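PDB 2QJ8: Mlr6093 protein from Mesorhizobium loti, which is probably a zinc-dependent hydrolase of the aspartoacylase family, acting on ester bonds or on the carbon-nitrogen bonds of linear amides. Local coordinates for residues A[80-85]-A[131-136]; A[193-196]-A[201-204]. All coordinates share one frame; numbering follows the deposited sequence.

Contact 1: A[80-85]-A[131-136]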
# COMPACT_ATOMS: atom_id res chain seq x y z
N ARG A 80 -3.20 -10.51 -33.04
CA ARG A 80 -3.27 -11.42 -31.94
C ARG A 80 -2.78 -10.75 -30.64
O ARG A 80 -1.71 -10.17 -30.62
CB ARG A 80 -2.46 -12.70 -32.22
CG ARG A 80 -2.72 -13.84 -31.18
CD ARG A 80 -1.67 -14.93 -31.30
NE ARG A 80 -1.88 -15.75 -32.48
CZ ARG A 80 -0.97 -16.47 -33.13
NH1 ARG A 80 0.33 -16.47 -32.79
NH2 ARG A 80 -1.36 -17.18 -34.19
N ILE A 81 -3.59 -10.85 -29.59
CA ILE A 81 -3.28 -10.33 -28.26
C ILE A 81 -3.32 -11.48 -27.28
O ILE A 81 -4.33 -12.18 -27.17
CB ILE A 81 -4.25 -9.21 -27.78
CG1 ILE A 81 -4.19 -8.05 -28.76
CG2 ILE A 81 -3.84 -8.77 -26.33
CD1 ILE A 81 -5.22 -6.93 -28.52
N ILE A 82 -2.20 -11.72 -26.61
CA ILE A 82 -2.10 -12.75 -25.60
C ILE A 82 -2.01 -12.01 -24.25
O ILE A 82 -1.33 -11.00 -24.16
CB ILE A 82 -0.82 -13.66 -25.79
CG1 ILE A 82 -0.79 -14.34 -27.18
CG2 ILE A 82 -0.78 -14.71 -24.72
CD1 ILE A 82 0.57 -15.07 -27.50
N ILE A 83 -2.73 -12.49 -23.23
CA ILE A 83 -2.71 -11.87 -21.89
C ILE A 83 -2.50 -12.90 -20.80
O ILE A 83 -3.19 -13.94 -20.80
CB ILE A 83 -4.02 -11.07 -21.56
CG1 ILE A 83 -4.31 -10.00 -22.62
CG2 ILE A 83 -3.90 -10.37 -20.18
CD1 ILE A 83 -5.70 -9.26 -22.50
N VAL A 84 -1.53 -12.62 -19.91
CA VAL A 84 -1.25 -13.45 -18.72
C VAL A 84 -1.38 -12.49 -17.52
O VAL A 84 -0.44 -11.78 -17.18
CB VAL A 84 0.10 -14.22 -18.81
CG1 VAL A 84 1.23 -13.34 -19.28
CG2 VAL A 84 0.43 -14.92 -17.48
N PRO A 85 -2.60 -12.43 -16.90
CA PRO A 85 -2.80 -11.44 -15.83
C PRO A 85 -1.92 -11.52 -14.61
O PRO A 85 -1.62 -10.46 -14.07
CB PRO A 85 -4.32 -11.56 -15.48
CG PRO A 85 -4.91 -12.13 -16.72
CD PRO A 85 -3.86 -13.16 -17.11
N LEU A 131 6.96 -15.31 -25.98
CA LEU A 131 7.82 -14.29 -26.58
C LEU A 131 8.09 -14.43 -28.07
O LEU A 131 8.10 -13.42 -28.75
CB LEU A 131 9.14 -14.14 -25.81
CG LEU A 131 9.01 -13.70 -24.35
CD1 LEU A 131 10.41 -13.37 -23.85
CD2 LEU A 131 8.08 -12.52 -24.20
N PRO A 132 8.31 -15.67 -28.57
CA PRO A 132 8.59 -15.80 -30.01
C PRO A 132 7.43 -15.42 -30.97
O PRO A 132 7.70 -15.08 -32.12
CB PRO A 132 8.98 -17.27 -30.16
CG PRO A 132 9.37 -17.72 -28.76
CD PRO A 132 8.38 -17.00 -27.91
N VAL A 133 6.20 -15.40 -30.48
CA VAL A 133 5.05 -15.05 -31.30
C VAL A 133 4.58 -13.60 -31.18
O VAL A 133 3.57 -13.24 -31.80
CB VAL A 133 3.90 -16.05 -31.05
CG1 VAL A 133 4.45 -17.45 -31.18
CG2 VAL A 133 3.22 -15.85 -29.69
N VAL A 134 5.30 -12.75 -30.43
CA VAL A 134 4.92 -11.35 -30.31
C VAL A 134 6.04 -10.37 -30.66
O VAL A 134 7.20 -10.66 -30.50
CB VAL A 134 4.28 -11.03 -28.92
CG1 VAL A 134 3.04 -11.93 -28.70
CG2 VAL A 134 5.30 -11.18 -27.78
N ASP A 135 5.65 -9.21 -31.19
CA ASP A 135 6.58 -8.13 -31.52
C ASP A 135 6.59 -7.03 -30.45
O ASP A 135 7.51 -6.21 -30.46
CB ASP A 135 6.19 -7.50 -32.85
CG ASP A 135 6.34 -8.46 -34.05
OD1 ASP A 135 7.33 -9.23 -34.07
OD2 ASP A 135 5.49 -8.41 -34.98
N THR A 136 5.60 -7.02 -29.57
CA THR A 136 5.40 -5.94 -28.58
C THR A 136 5.00 -6.60 -27.29
O THR A 136 4.25 -7.57 -27.29
CB THR A 136 4.31 -4.92 -29.08
OG1 THR A 136 4.69 -4.40 -30.36
CG2 THR A 136 4.09 -3.72 -28.12
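The nearest CA atoms across the two segments are those of Arg-80 and Val-134, 8.4 Å apart, a separation that only side chains bridge. Residues 80-84 are extended strand; residues 131-133 form a 3-10 turn after helix 118-129, closed by a weak bond from Val-134 N to Leu-131 O, and the chain then straightens into strand 136-144. Strand alternation sends Arg-80 and Ile-82 toward the turn, whereas Ile-81 points away and Ile-83 packs on helix 60-75.

The apolar centre is the end of Ile-82. Its CG1 stands beside the backbone N (chi1 -58°) and the chain runs on extended through chi2 of 171°, which delivers CD1 to the turn. There Ile-82 CD1 lies 3.5 Å from Val-133 CG2, the two side chains crossing at about a right angle. The same methyl, Ile-82 CD1, is 4.2 Å from Val-134 CG1, a looser touch. One isoleucine methyl thus touches both neighbouring valines, which lie to the same side of it, and Leu-12 touches both Ile-82 and Val-133.

Arg-80 contributes differently. Its chain is bent at chi3 (-74°), and the guanidinium presents its edge, near its own plane, to the valine: Arg-80 NH1 is 4.0 Å from Val-133 CB. This is van der Waals contact only; the strongest polar partner of the group is Asp-13, whose OD1 forms a salt bridge with Arg-80 NH2.

The 146 Å² buried here joins strand 79-84 to the turn that brings the chain from helix 118-129 into strand 136-144. Both strands pair in parallel with strand 47-52, an arrangement in keeping with the alpha/beta core of zinc exopeptidase-like catalytic domains.

Contact 2: A[193-196]-A[201-204]; sequences TLVH and TFIC
Phe-202 gives up 65 Å² to the helix, Leu-194 gives up 49 Å² and Val-195 30 Å² to the strand, and these three residues account for nearly all of the 151 Å² buried between helix 190-197 and the start of strand 201-208. The nearest CA atoms are those of Val-195 and Phe-202, 6.5 Å apart.

CB of Phe-202 points toward the helix, and CG stands anti to the backbone N (chi1 -180°). Leu-194 meets one face of the ring through a single methyl: CD2 sits 3.8 Å from the centroid of the Phe-202 ring and 28° off the ring normal, which qualifies as a CH-pi contact. The methyl is displaced toward the rim, and the closest pair is accordingly Leu-194 CD2 with Phe-202 CD1 at 3.4 Å. Val-195 works at the root of the same side chain, its CG2 lying 3.8 Å from Phe-202 CB while the two side chains cross at about a right angle.

Val-137 of strand 136-144 touches both Leu-194 and Phe-202, and Met-190 and Phe-191 from the first turn of the helix also reach the aromatic side chain. A backbone hydrogen bond between Leu-194 and Lys-200 ties the short helix-to-strand connection together nearby.

Between the two segments the chemistry is entirely apolar: the contact consists of methyl-to-ring and methyl-to-methylene packing, with no polar pair between them.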
# COMPACT_ATOMS: atom_id res chain seq x y z
N THR A 193 16.39 -8.87 -22.50
CA THR A 193 15.89 -9.92 -23.39
C THR A 193 15.06 -9.39 -24.56
O THR A 193 15.38 -9.63 -25.71
CB THR A 193 15.07 -10.98 -22.57
OG1 THR A 193 15.99 -11.68 -21.74
CG2 THR A 193 14.39 -11.98 -23.50
N LEU A 194 14.05 -8.60 -24.24
CA LEU A 194 13.13 -8.09 -25.25
C LEU A 194 13.68 -6.97 -26.09
O LEU A 194 13.53 -6.96 -27.31
CB LEU A 194 11.83 -7.62 -24.60
CG LEU A 194 10.82 -8.67 -24.13
CD1 LEU A 194 11.48 -9.91 -23.59
CD2 LEU A 194 9.92 -8.00 -23.11
N VAL A 195 14.29 -6.01 -25.43
CA VAL A 195 14.87 -4.85 -26.09
C VAL A 195 16.19 -5.15 -26.80
O VAL A 195 16.27 -5.03 -28.02
CB VAL A 195 15.09 -3.68 -25.08
CG1 VAL A 195 15.77 -2.45 -25.74
CG2 VAL A 195 13.76 -3.31 -24.42
N HIS A 196 17.21 -5.55 -26.06
CA HIS A 196 18.52 -5.69 -26.68
C HIS A 196 18.69 -6.97 -27.49
O HIS A 196 19.14 -6.91 -28.64
CB HIS A 196 19.66 -5.56 -25.66
CG HIS A 196 19.71 -4.23 -24.97
ND1 HIS A 196 19.61 -3.03 -25.65
CD2 HIS A 196 19.87 -3.91 -23.67
CE1 HIS A 196 19.68 -2.04 -24.78
NE2 HIS A 196 19.84 -2.55 -23.57
N THR A 201 9.55 -4.02 -29.11
CA THR A 201 8.94 -2.88 -28.42
C THR A 201 8.52 -3.38 -27.05
O THR A 201 7.73 -4.30 -26.95
CB THR A 201 7.75 -2.35 -29.19
OG1 THR A 201 8.23 -1.90 -30.45
CG2 THR A 201 7.03 -1.18 -28.43
N PHE A 202 9.14 -2.85 -26.00
CA PHE A 202 8.80 -3.22 -24.64
C PHE A 202 8.30 -1.98 -23.92
O PHE A 202 9.04 -1.00 -23.82
CB PHE A 202 10.02 -3.81 -23.95
CG PHE A 202 9.79 -4.24 -22.52
CD1 PHE A 202 8.66 -4.99 -22.16
CD2 PHE A 202 10.75 -3.98 -21.55
CE1 PHE A 202 8.45 -5.42 -20.86
CE2 PHE A 202 10.56 -4.43 -20.23
CZ PHE A 202 9.40 -5.14 -19.88
N ILE A 203 7.05 -2.03 -23.45
CA ILE A 203 6.37 -0.91 -22.78
C ILE A 203 5.97 -1.31 -21.35
O ILE A 203 5.39 -2.36 -21.13
CB ILE A 203 5.19 -0.39 -23.64
CG1 ILE A 203 5.76 0.27 -24.91
CG2 ILE A 203 4.37 0.63 -22.93
CD1 ILE A 203 4.71 0.69 -25.86
N CYS A 204 6.37 -0.47 -20.39
CA CYS A 204 6.14 -0.71 -18.98
C CYS A 204 5.29 0.42 -18.39
O CYS A 204 5.76 1.55 -18.30
CB CYS A 204 7.52 -0.78 -18.33
SG CYS A 204 7.52 -1.39 -16.68

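How the contacts relate
Contacts 1 and 2 follow one another in the sequence, with centres about 12 Å apart, and they meet directly. Asp-135 O lies 3.3 Å from Thr-201 N, a probable hydrogen bond where strands 136-144 and 201-208 begin to pair in parallel. On the helical side, Leu-131 CD1 packs 3.6 Å from Leu-194 CD1, bringing the turn of contact 1 against the helix of contact 2. A further touch joins Thr-136 OG1 to Thr-201 CB at 3.9 Å. All four segments fall within the family's catalytic-domain range; both contacts are largely apolar packing within that domain, and their position relative to the zinc site is not established.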